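Local coordinates for hypothetical protein Atu1826 (Agrobacterium tumefaciens, PDB 2I3D) that is of unknown function but probably acts as a serine hydrolase of the alpha/beta-hydrolase fold, related to X-Pro dipeptidyl-peptidases, at residues 153-158 / 180-185; 171-176 / 202-207; 50-55 / 80-85. All blocks are in the same frame, centred on the assembly; numbering follows the deposited sequence.

Overall arrangement
All three contacts belong to one alpha/beta-hydrolase domain with an eight-stranded mixed sheet. Contact 3 comes first along the chain and joins neighbouring parallel strands 49-53 and 81-85, centred about 7 Å from the centre of the chain; contact 2 pairs strands 171-176 and 202-207 at the far end of the same sheet, its centre about 19 Å away. Contact 1 interleaves with contact 2 along the chain, joining the loops that follow strands 146-152 and 171-176, and their centres are about 12 Å apart. The two touch: Pro154 packs on Ile173, and Ala153 N probably hydrogen-bonds to Ile174 O. Contact 1 therefore sits at the C-terminal ends of strands 146-152 and 171-176, where a putative Ser130-His212-Asp179 triad would be assembled.

Contact 1. Residues 153-158 / 180-185; sequences APQPNT and KVAPEK
With chi1 at 56°, Asn157 holds CG between its own backbone N and carbonyl carbon, which carries the amide over to the Val181-Pro183 turn. ND2 then gives a nearly straight hydrogen bond to Val181 O (3.2 Å, 174° at the hydrogen). The acceptor lies in the amide plane of Asn157, while the donor is tilted 18° from the carbonyl plane of Val181. The same nitrogen also rests against the ring of Pro183, 3.7 Å from CD. Deeper in, the methyl of Ala182 points at the 153-158 loop: its CB is 3.3 Å from Pro154 O and 3.9 Å from Gln155 CA. Gln155 stretches out beyond CG, bringing OE1 across to Val181 CG1 at 3.9 Å, the two side chains meeting at a slant; it also touches Ser130, the likely nucleophile. Val181 in turn packs on His212. Pro183 is the N-cap residue of helix 184-195. The single hydrogen bond between the two segments is thus that of the Asn157 amide; otherwise they meet mainly through van der Waals contacts of carbonyl and amide oxygens with Ala182 and Val181. Beside them, the N-H groups of Ala182 and, weakly, Val181 hold OD1 of Asp179, the presumed triad acid, in position.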
loop_
_atom_site.group_PDB
_atom_site.type_symbol
_atom_site.label_atom_id
_atom_site.label_comp_id
_atom_site.label_asym_id
_atom_site.label_seq_id
_atom_site.Cartn_x
_atom_site.Cartn_y
_atom_site.Cartn_z
ATOM N N ALA B 153 -0.453 14.134 -0.430
ATOM C CA ALA B 153 -1.901 13.961 -0.715
ATOM C C ALA B 153 -2.815 14.438 0.422
ATOM O O ALA B 153 -3.702 13.696 0.839
ATOM C CB ALA B 153 -2.266 12.477 -1.061
ATOM N N PRO B 154 -2.653 15.681 0.877
ATOM C CA PRO B 154 -3.551 16.180 1.936
ATOM C C PRO B 154 -4.999 16.348 1.393
ATOM O O PRO B 154 -5.174 16.479 0.159
ATOM C CB PRO B 154 -2.932 17.539 2.272
ATOM C CG PRO B 154 -2.393 18.043 0.949
ATOM C CD PRO B 154 -1.794 16.742 0.314
ATOM N N GLN B 155 -6.027 16.341 2.271
ATOM C CA GLN B 155 -7.409 16.289 1.806
ATOM C C GLN B 155 -8.140 17.461 2.449
ATOM O O GLN B 155 -8.961 17.279 3.348
ATOM C CB GLN B 155 -8.088 14.988 2.267
ATOM C CG GLN B 155 -7.405 13.704 1.837
ATOM C CD GLN B 155 -7.780 12.599 2.806
ATOM O OE1 GLN B 155 -8.616 11.703 2.519
ATOM N NE2 GLN B 155 -7.170 12.661 3.975
ATOM N N PRO B 156 -7.831 18.689 2.016
ATOM C CA PRO B 156 -8.464 19.852 2.702
ATOM C C PRO B 156 -9.961 20.083 2.367
ATOM O O PRO B 156 -10.593 20.983 2.959
ATOM C CB PRO B 156 -7.662 21.054 2.183
ATOM C CG PRO B 156 -7.070 20.586 0.798
ATOM C CD PRO B 156 -6.874 19.072 0.954
ATOM N N ASN B 157 -10.502 19.294 1.440
ATOM C CA ASN B 157 -11.926 19.261 1.166
ATOM C C ASN B 157 -12.666 18.321 2.132
ATOM O O ASN B 157 -13.876 18.422 2.261
ATOM C CB ASN B 157 -12.190 18.834 -0.316
ATOM C CG ASN B 157 -11.556 17.464 -0.690
ATOM O OD1 ASN B 157 -10.557 17.048 -0.119
ATOM N ND2 ASN B 157 -12.198 16.736 -1.651
ATOM N N THR B 158 -11.932 17.410 2.792
ATOM C CA THR B 158 -12.529 16.400 3.691
ATOM C C THR B 158 -12.229 16.673 5.165
ATOM O O THR B 158 -13.066 16.371 6.054
ATOM C CB THR B 158 -11.939 14.997 3.340
ATOM O OG1 THR B 158 -12.147 14.726 1.949
ATOM C CG2 THR B 158 -12.551 13.904 4.235
ATOM N N LYS B 180 -8.745 12.006 -7.459
ATOM C CA LYS B 180 -10.197 12.287 -7.392
ATOM C C LYS B 180 -10.716 12.336 -5.957
ATOM O O LYS B 180 -11.876 12.766 -5.713
ATOM C CB LYS B 180 -10.982 11.231 -8.212
ATOM C CG LYS B 180 -10.723 11.421 -9.712
ATOM C CD LYS B 180 -11.543 10.487 -10.572
ATOM C CE LYS B 180 -11.061 10.550 -12.033
ATOM N NZ LYS B 180 -11.280 11.896 -12.683
ATOM N N VAL B 181 -9.883 11.868 -5.023
ATOM C CA VAL B 181 -10.161 11.934 -3.570
ATOM C C VAL B 181 -10.022 13.380 -3.045
ATOM O O VAL B 181 -10.911 13.912 -2.347
ATOM C CB VAL B 181 -9.258 10.985 -2.761
ATOM C CG1 VAL B 181 -9.461 11.219 -1.257
ATOM C CG2 VAL B 181 -9.547 9.486 -3.098
ATOM N N ALA B 182 -8.885 13.994 -3.392
ATOM C CA ALA B 182 -8.569 15.377 -3.013
ATOM C C ALA B 182 -8.088 16.099 -4.272
ATOM O O ALA B 182 -6.891 16.079 -4.580
ATOM C CB ALA B 182 -7.469 15.368 -1.934
ATOM N N PRO B 183 -9.030 16.635 -5.078
ATOM C CA PRO B 183 -8.681 17.278 -6.353
ATOM C C PRO B 183 -7.686 18.440 -6.246
ATOM O O PRO B 183 -7.552 19.064 -5.206
ATOM C CB PRO B 183 -10.028 17.773 -6.869
ATOM C CG PRO B 183 -11.013 16.705 -6.294
ATOM C CD PRO B 183 -10.507 16.553 -4.900
ATOM N N GLU B 184 -7.025 18.714 -7.360
ATOM C CA GLU B 184 -6.011 19.763 -7.438
ATOM C C GLU B 184 -6.571 21.064 -6.965
ATOM O O GLU B 184 -5.880 21.819 -6.309
ATOM C CB GLU B 184 -5.625 20.022 -8.895
ATOM C CG GLU B 184 -4.606 19.184 -9.502
ATOM C CD GLU B 184 -4.135 19.842 -10.805
ATOM O OE1 GLU B 184 -4.751 19.581 -11.829
ATOM O OE2 GLU B 184 -3.213 20.672 -10.774
ATOM N N LYS B 185 -7.799 21.389 -7.362
ATOM C CA LYS B 185 -8.329 22.685 -6.970
ATOM C C LYS B 185 -8.334 22.841 -5.445
ATOM O O LYS B 185 -8.061 23.923 -4.930
ATOM C CB LYS B 185 -9.730 22.892 -7.540
ATOM C CG LYS B 185 -10.450 24.166 -7.075
ATOM C CD LYS B 185 -11.715 24.488 -7.995
ATOM C CE LYS B 185 -12.895 23.604 -7.661
ATOM N NZ LYS B 185 -14.081 24.037 -8.499
#

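Contact 2. Residues 171-176 / 202-207; sequences GLIING and ITHRTL
Gly171 O accepts the first of five backbone hydrogen bonds, from Thr203 N, in a parallel strand pair that closes the beta-alpha-beta unit 171-176, 184-195, 202-207 of the alpha/beta-hydrolase fold. Strand 202-207 is the outermost strand here. The ladder continues through Ile173 N to Thr203 O, Arg205 N to Ile173 O, Asn175 N to Arg205 O and Leu207 N to Asn175 O, with lengths from 2.8 to 3.1 Å. CA-H...O contacts lie between these bonds, such as that from Thr206 CA to Asn175 O.

Apolar packing divides between the two faces. Beneath helix 218-233, Leu172 CD1 meets Thr203 CG2 at 3.8 Å, and the CD1 of Ile174 lies 4.0 Å from Arg205 CB, on the aliphatic base of an arginine whose NE forms a long, weak ion pair with Glu224. On the face covered by helix 184-195, Ile173 CD1 touches Ile202 CG2 at 4.0 Å, while its CG2 approaches the imidazole of His204.

Polar side chains gather farther along that second face. CG of His204 stands opposite its backbone N across the CA-CB bond (chi1 175°), which swings the ring toward Asn175, and the amide and ring planes differ by 17°. Asn175 ND2 gives His204 NE2 a weak, bent hydrogen bond (2.7 Å, 128° at the hydrogen). A water bridges the other end of the amide to Thr206, donating to Asn175 OD1 at 2.9 Å and lying 3.0 Å from Thr206 OG1.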
loop_
_atom_site.group_PDB
_atom_site.type_symbol
_atom_site.label_atom_id
_atom_site.label_comp_id
_atom_site.label_asym_id
_atom_site.label_seq_id
_atom_site.Cartn_x
_atom_site.Cartn_y
_atom_site.Cartn_z
ATOM N N GLY B 171 7.799 23.524 4.534
ATOM C CA GLY B 171 7.685 22.094 4.240
ATOM C C GLY B 171 7.212 21.864 2.814
ATOM O O GLY B 171 7.030 22.807 2.020
ATOM N N LEU B 172 6.983 20.592 2.520
ATOM C CA LEU B 172 6.621 20.111 1.180
ATOM C C LEU B 172 5.174 19.615 1.186
ATOM O O LEU B 172 4.792 18.823 2.067
ATOM C CB LEU B 172 7.549 18.933 0.848
ATOM C CG LEU B 172 7.195 18.167 -0.443
ATOM C CD1 LEU B 172 7.423 19.009 -1.683
ATOM C CD2 LEU B 172 8.003 16.893 -0.510
ATOM N N ILE B 173 4.397 20.049 0.186
ATOM C CA ILE B 173 3.067 19.494 -0.055
ATOM C C ILE B 173 3.168 18.914 -1.443
ATOM O O ILE B 173 3.596 19.600 -2.389
ATOM C CB ILE B 173 1.960 20.559 0.059
ATOM C CG1 ILE B 173 1.871 21.040 1.507
ATOM C CG2 ILE B 173 0.628 20.007 -0.413
ATOM C CD1 ILE B 173 0.871 22.168 1.767
ATOM N N ILE B 174 2.778 17.634 -1.581
ATOM C CA ILE B 174 2.888 17.004 -2.896
ATOM C C ILE B 174 1.610 16.220 -3.175
ATOM O O ILE B 174 1.108 15.505 -2.306
ATOM C CB ILE B 174 4.222 16.167 -3.025
ATOM C CG1 ILE B 174 4.350 15.475 -4.365
ATOM C CG2 ILE B 174 4.338 15.189 -1.817
ATOM C CD1 ILE B 174 5.888 15.245 -4.614
ATOM N N ASN B 175 1.049 16.420 -4.364
ATOM C CA ASN B 175 -0.263 15.814 -4.712
ATOM C C ASN B 175 -0.266 15.543 -6.192
ATOM O O ASN B 175 0.546 16.103 -6.932
ATOM C CB ASN B 175 -1.470 16.696 -4.326
ATOM C CG ASN B 175 -1.522 18.039 -5.119
ATOM O OD1 ASN B 175 -2.519 18.369 -5.799
ATOM N ND2 ASN B 175 -0.460 18.822 -5.007
ATOM N N GLY B 176 -1.152 14.669 -6.612
ATOM C CA GLY B 176 -1.259 14.363 -8.044
ATOM C C GLY B 176 -2.404 15.059 -8.761
ATOM O O GLY B 176 -3.468 15.295 -8.188
ATOM N N ILE B 202 6.436 27.315 1.427
ATOM C CA ILE B 202 5.688 26.104 1.057
ATOM C C ILE B 202 6.179 25.654 -0.322
ATOM O O ILE B 202 6.039 26.401 -1.320
ATOM C CB ILE B 202 4.143 26.322 1.048
ATOM C CG1 ILE B 202 3.648 26.758 2.429
ATOM C CG2 ILE B 202 3.421 25.053 0.610
ATOM C CD1 ILE B 202 3.858 25.746 3.563
ATOM N N THR B 203 6.795 24.481 -0.379
ATOM C CA THR B 203 7.222 23.906 -1.670
ATOM C C THR B 203 6.075 22.986 -2.075
ATOM O O THR B 203 5.767 22.024 -1.354
ATOM C CB THR B 203 8.552 23.132 -1.524
ATOM O OG1 THR B 203 9.592 24.092 -1.241
ATOM C CG2 THR B 203 8.898 22.374 -2.815
ATOM N N HIS B 204 5.423 23.305 -3.186
ATOM C CA HIS B 204 4.240 22.564 -3.597
ATOM C C HIS B 204 4.490 21.948 -4.968
ATOM O O HIS B 204 4.609 22.680 -5.971
ATOM C CB HIS B 204 3.028 23.477 -3.673
ATOM C CG HIS B 204 1.814 22.801 -4.215
ATOM N ND1 HIS B 204 0.806 23.469 -4.890
ATOM C CD2 HIS B 204 1.438 21.496 -4.164
ATOM C CE1 HIS B 204 -0.141 22.600 -5.227
ATOM N NE2 HIS B 204 0.211 21.404 -4.788
ATOM N N ARG B 205 4.577 20.615 -5.020
ATOM C CA ARG B 205 4.744 19.950 -6.295
ATOM C C ARG B 205 3.466 19.200 -6.649
ATOM O O ARG B 205 2.927 18.484 -5.824
ATOM C CB ARG B 205 5.921 18.956 -6.185
ATOM C CG ARG B 205 6.193 18.146 -7.435
ATOM C CD ARG B 205 6.768 19.032 -8.615
ATOM N NE ARG B 205 6.709 18.246 -9.843
ATOM C CZ ARG B 205 6.369 18.718 -11.035
ATOM N NH1 ARG B 205 6.101 20.026 -11.209
ATOM N NH2 ARG B 205 6.348 17.888 -12.076
ATOM N N THR B 206 3.000 19.346 -7.883
ATOM C CA THR B 206 1.872 18.594 -8.396
ATOM C C THR B 206 2.429 17.594 -9.414
ATOM O O THR B 206 3.107 18.005 -10.398
ATOM C CB THR B 206 0.820 19.506 -9.028
ATOM O OG1 THR B 206 0.364 20.466 -8.049
ATOM C CG2 THR B 206 -0.397 18.674 -9.560
ATOM N N LEU B 207 2.199 16.299 -9.171
ATOM C CA LEU B 207 2.752 15.267 -10.068
ATOM C C LEU B 207 1.767 14.902 -11.145
ATOM O O LEU B 207 0.678 14.413 -10.845
ATOM C CB LEU B 207 3.057 13.963 -9.313
ATOM C CG LEU B 207 4.238 13.926 -8.369
ATOM C CD1 LEU B 207 4.583 12.477 -8.039
ATOM C CD2 LEU B 207 5.400 14.575 -9.038
HETATM O O HOH W 1 -2.386 20.974 -6.987
#

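Contact 3. Residues 50-55 / 80-85; sequences AIILHP and FTTLRF
Ile51 and Leu83 lie side by side and point the same way, Ile51 CD1 reaching Leu83 CB at 4.1 Å beneath helix 101-117. On that face Ile51 CG2 also meets Phe85 CE2 at the edge of the ring, near its plane. Phe85 is turned back over the neighbouring strand by a chi1 of 73°, which sets its CG between backbone N and carbonyl carbon. In one of its two conformers, Leu53 lies alongside the Phe85 ring.

The opposite face is covered by helix 66-77. There Ile52 CG1 crosses to Thr82 CG2 at 4.1 Å, and Ala50 CB fits against Phe80, 3.7 Å from CD2. Phe80 itself makes edge-to-face stacks with Phe75 and Trp125. Arg84 lends only its CB to Ile52; its extended chain carries the guanidinium away to a cation-pi contact with Phe72.

Three backbone hydrogen bonds hold the strands in parallel register: Ala50 N to Thr81 O (2.7 Å), Leu83 N to Ala50 O and Ile52 N to Leu83 O. Beyond them the strands part, and two waters take over the pairing. One donates to both Ile52 O and Phe85 O; the other accepts from His54 N and donates to Phe85 O (2.9 Å), sitting over the centre of the Phe85 ring. The His54 ring has Phe85 O at its edge, in plane, 3.3 Å from CD2. Its rotation is fixed from two sides: ND1 donates to Pro55 O (2.7 Å), and NE2 is hydrogen-bonded to Phe87 N. Strand 49-53, helix 66-77 and strand 81-85 make up a beta-alpha-beta crossover in the central sheet of the alpha/beta-hydrolase fold.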
loop_
_atom_site.group_PDB
_atom_site.type_symbol
_atom_site.label_atom_id
_atom_site.label_comp_id
_atom_site.label_asym_id
_atom_site.label_seq_id
_atom_site.Cartn_x
_atom_site.Cartn_y
_atom_site.Cartn_z
ATOM N N ALA B 50 12.333 11.802 13.064
ATOM C CA ALA B 50 11.303 11.858 12.032
ATOM C C ALA B 50 10.162 10.924 12.443
ATOM O O ALA B 50 10.422 9.773 12.806
ATOM C CB ALA B 50 11.868 11.451 10.674
ATOM N N ILE B 51 8.927 11.417 12.414
ATOM C CA ILE B 51 7.725 10.610 12.699
ATOM C C ILE B 51 6.922 10.506 11.397
ATOM O O ILE B 51 6.651 11.546 10.754
ATOM C CB ILE B 51 6.824 11.303 13.763
ATOM C CG1 ILE B 51 7.648 11.619 15.038
ATOM C CG2 ILE B 51 5.613 10.464 14.104
ATOM C CD1 ILE B 51 8.166 10.399 15.865
ATOM N N ILE B 52 6.518 9.292 11.041
ATOM C CA ILE B 52 5.825 9.045 9.762
ATOM C C ILE B 52 4.405 8.544 10.047
ATOM O O ILE B 52 4.256 7.543 10.810
ATOM C CB ILE B 52 6.575 7.974 8.895
ATOM C CG1 ILE B 52 8.099 8.135 9.002
ATOM C CG2 ILE B 52 6.044 8.014 7.438
ATOM C CD1 ILE B 52 8.657 9.443 8.447
ATOM N N LEU B 53 3.392 9.198 9.442
ATOM C CA LEU B 53 1.980 8.972 9.772
ATOM C C LEU B 53 1.203 8.443 8.573
ATOM O O LEU B 53 1.349 8.952 7.467
ATOM C CB LEU B 53 1.342 10.279 10.310
ATOM C CG LEU B 53 2.076 10.823 11.547
ATOM C CD1 LEU B 53 1.581 12.229 11.946
ATOM C CD2 LEU B 53 1.987 9.806 12.705
ATOM N N HIS B 54 0.389 7.404 8.792
ATOM C CA HIS B 54 -0.242 6.679 7.672
ATOM C C HIS B 54 -1.685 7.134 7.331
ATOM O O HIS B 54 -2.296 7.927 8.085
ATOM C CB HIS B 54 -0.152 5.154 7.942
ATOM C CG HIS B 54 -1.047 4.672 9.048
ATOM N ND1 HIS B 54 -2.416 4.582 8.925
ATOM C CD2 HIS B 54 -0.743 4.174 10.277
ATOM C CE1 HIS B 54 -2.925 4.064 10.037
ATOM N NE2 HIS B 54 -1.933 3.795 10.866
ATOM N N PRO B 55 -2.239 6.678 6.186
ATOM C CA PRO B 55 -3.614 7.003 5.818
ATOM C C PRO B 55 -4.716 6.420 6.685
ATOM O O PRO B 55 -4.477 5.543 7.546
ATOM C CB PRO B 55 -3.769 6.431 4.385
ATOM C CG PRO B 55 -2.349 6.412 3.854
ATOM C CD PRO B 55 -1.511 6.012 5.079
ATOM N N PHE B 80 18.267 10.341 10.354
ATOM C CA PHE B 80 17.254 10.663 11.358
ATOM C C PHE B 80 16.972 9.447 12.256
ATOM O O PHE B 80 17.005 8.293 11.808
ATOM C CB PHE B 80 15.912 11.029 10.693
ATOM C CG PHE B 80 15.850 12.434 10.120
ATOM C CD1 PHE B 80 16.599 12.769 8.999
ATOM C CD2 PHE B 80 15.011 13.399 10.691
ATOM C CE1 PHE B 80 16.533 14.065 8.459
ATOM C CE2 PHE B 80 14.943 14.694 10.175
ATOM C CZ PHE B 80 15.689 15.023 9.046
ATOM N N THR B 81 16.680 9.702 13.526
ATOM C CA THR B 81 16.024 8.693 14.365
ATOM C C THR B 81 14.576 8.663 13.878
ATOM O O THR B 81 13.901 9.697 13.872
ATOM C CB THR B 81 16.087 9.096 15.847
ATOM O OG1 THR B 81 17.440 8.924 16.291
ATOM C CG2 THR B 81 15.116 8.267 16.711
ATOM N N THR B 82 14.088 7.489 13.495
ATOM C CA THR B 82 12.846 7.440 12.703
ATOM C C THR B 82 11.853 6.479 13.301
ATOM O O THR B 82 12.225 5.364 13.679
ATOM C CB THR B 82 13.113 7.087 11.163
ATOM O OG1 THR B 82 14.212 7.865 10.687
ATOM C CG2 THR B 82 11.899 7.371 10.296
ATOM N N LEU B 83 10.587 6.895 13.377
ATOM C CA LEU B 83 9.511 6.029 13.878
ATOM C C LEU B 83 8.320 6.111 12.941
ATOM O O LEU B 83 7.903 7.216 12.620
ATOM C CB LEU B 83 9.075 6.484 15.281
ATOM C CG LEU B 83 7.892 5.734 15.893
ATOM C CD1 LEU B 83 8.295 4.293 16.292
ATOM C CD2 LEU B 83 7.367 6.500 17.068
ATOM N N ARG B 84 7.804 4.975 12.466
ATOM C CA ARG B 84 6.450 4.907 11.934
ATOM C C ARG B 84 5.649 4.029 12.885
ATOM O O ARG B 84 6.197 3.164 13.573
ATOM C CB ARG B 84 6.388 4.350 10.505
ATOM C CG ARG B 84 7.016 2.925 10.340
ATOM C CD ARG B 84 7.074 2.554 8.840
ATOM N NE ARG B 84 7.151 1.108 8.624
ATOM C CZ ARG B 84 8.274 0.388 8.702
ATOM N NH1 ARG B 84 9.442 0.954 9.004
ATOM N NH2 ARG B 84 8.220 -0.915 8.473
ATOM N N PHE B 85 4.351 4.250 12.947
ATOM C CA PHE B 85 3.521 3.418 13.838
ATOM C C PHE B 85 2.075 3.346 13.356
ATOM O O PHE B 85 1.633 4.167 12.562
ATOM C CB PHE B 85 3.563 3.993 15.271
ATOM C CG PHE B 85 2.781 5.276 15.442
ATOM C CD1 PHE B 85 1.459 5.237 15.903
ATOM C CD2 PHE B 85 3.353 6.518 15.105
ATOM C CE1 PHE B 85 0.706 6.410 16.023
ATOM C CE2 PHE B 85 2.584 7.703 15.219
ATOM C CZ PHE B 85 1.276 7.634 15.684
HETATM O O HOH W 2 2.976 5.172 10.172
HETATM O O HOH W 3 0.482 6.710 11.773
#